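Local coordinates for protein putative antitoxin VapB45 (Mycobacterium tuberculosis, PDB 5AF3) that is possibly the antitoxin of a type II toxin-antitoxin system, with VapC45 as its cognate toxin, at residues Phe72-Ala76 / Ala172-Arg176. Residues are numbered along the deposited sequence; the frame is centred on the assembly and turned at random.
Sequences FVGIA and ASMIR
The first turn of a helix in the putative DNA-binding HTH domain packs on a bulged strand of a small antiparallel sheet. Phe72-Ala76 is regular alpha helix, Ala76 N donating a hydrogen bond to Phe72 O (3.1 Å). Ala172-Arg176 is extended except at Ser173, whose psi near -11° belongs to a classic beta bulge: Ser173 and Met174 both face Ser165 of the neighbouring strand. Both start away from the helix; Ala172 and Ile175 point toward it. The axes cross at 60°, 8.7 Å apart. Phe72, chi1 t, pushes its ring into the hollow of the bent strand between Ala172 and Ile175. Phe72 CE2 lies 3.6 Å from Ala172 O, near the ring plane, and Phe72 CZ 3.7 Å from Met174 N. Tyr18 and Leu187 also touch the Phe72 side chain. Small Ala76 lets the strand close in: Ala76 CB is 3.8 Å from Ala172 CB. Ile175, chi1 m, sends CD1 between three residues, 3.8 Å from Phe72 CZ, 4.2 Å from Ile75 CG2 and 3.7 Å from Ala76 CA.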
# COMPACT_ATOMS: atom_id res chain seq x y z
N PHE A 72 -16.56 5.14 14.63
CA PHE A 72 -15.12 5.20 14.80
C PHE A 72 -14.55 4.08 15.69
O PHE A 72 -13.47 3.51 15.40
CB PHE A 72 -14.63 6.56 15.32
CG PHE A 72 -13.15 6.66 15.37
CD1 PHE A 72 -12.42 6.93 14.20
CD2 PHE A 72 -12.46 6.38 16.54
CE1 PHE A 72 -11.02 6.98 14.27
CE2 PHE A 72 -11.07 6.43 16.60
CZ PHE A 72 -10.35 6.73 15.45
N VAL A 73 -15.25 3.78 16.78
CA VAL A 73 -14.82 2.65 17.63
C VAL A 73 -14.73 1.33 16.82
O VAL A 73 -13.81 0.50 17.09
CB VAL A 73 -15.71 2.47 18.92
CG1 VAL A 73 -17.09 2.00 18.56
CG2 VAL A 73 -15.01 1.53 19.94
N GLY A 74 -15.66 1.12 15.88
CA GLY A 74 -15.68 -0.07 15.02
C GLY A 74 -14.49 -0.14 14.06
O GLY A 74 -13.94 -1.23 13.80
N ILE A 75 -14.11 0.99 13.47
CA ILE A 75 -12.91 0.96 12.62
C ILE A 75 -11.63 0.70 13.45
O ILE A 75 -10.67 0.08 12.97
CB ILE A 75 -12.76 2.20 11.67
CG1 ILE A 75 -12.01 1.74 10.39
CG2 ILE A 75 -12.04 3.35 12.34
CD1 ILE A 75 -11.96 2.80 9.31
N ALA A 76 -11.65 1.15 14.71
CA ALA A 76 -10.50 0.98 15.60
C ALA A 76 -10.40 -0.52 15.93
O ALA A 76 -9.31 -1.09 15.88
CB ALA A 76 -10.72 1.82 16.91
N ALA A 172 -9.91 4.50 21.94
CA ALA A 172 -9.33 5.14 20.76
C ALA A 172 -10.05 6.45 20.32
O ALA A 172 -11.26 6.50 20.16
CB ALA A 172 -9.30 4.17 19.59
N SER A 173 -9.24 7.46 20.06
CA SER A 173 -9.73 8.71 19.50
C SER A 173 -9.04 9.06 18.17
O SER A 173 -9.48 9.97 17.45
CB SER A 173 -9.50 9.80 20.53
OG SER A 173 -8.11 9.90 20.80
N MET A 174 -7.96 8.34 17.84
CA MET A 174 -7.21 8.62 16.61
C MET A 174 -6.35 7.41 16.30
O MET A 174 -5.86 6.74 17.22
CB MET A 174 -6.29 9.85 16.78
CG MET A 174 -5.74 10.44 15.48
SD MET A 174 -5.04 12.12 15.64
CE MET A 174 -3.47 11.92 16.40
N ILE A 175 -6.15 7.15 15.02
CA ILE A 175 -5.29 6.04 14.58
C ILE A 175 -4.38 6.55 13.45
O ILE A 175 -4.88 7.03 12.44
CB ILE A 175 -6.12 4.86 14.01
CG1 ILE A 175 -7.22 4.36 15.00
CG2 ILE A 175 -5.19 3.67 13.54
CD1 ILE A 175 -8.38 3.66 14.30
N ARG A 176 -3.08 6.42 13.65
CA ARG A 176 -2.09 6.77 12.63
C ARG A 176 -1.94 5.57 11.69
O ARG A 176 -1.78 4.43 12.17
CB ARG A 176 -0.77 7.09 13.28
CG ARG A 176 0.36 7.36 12.28
CD ARG A 176 1.62 7.79 12.96
NE ARG A 176 2.68 8.00 11.97
CZ ARG A 176 3.44 7.02 11.50
NH1 ARG A 176 3.25 5.77 11.92
NH2 ARG A 176 4.39 7.28 10.59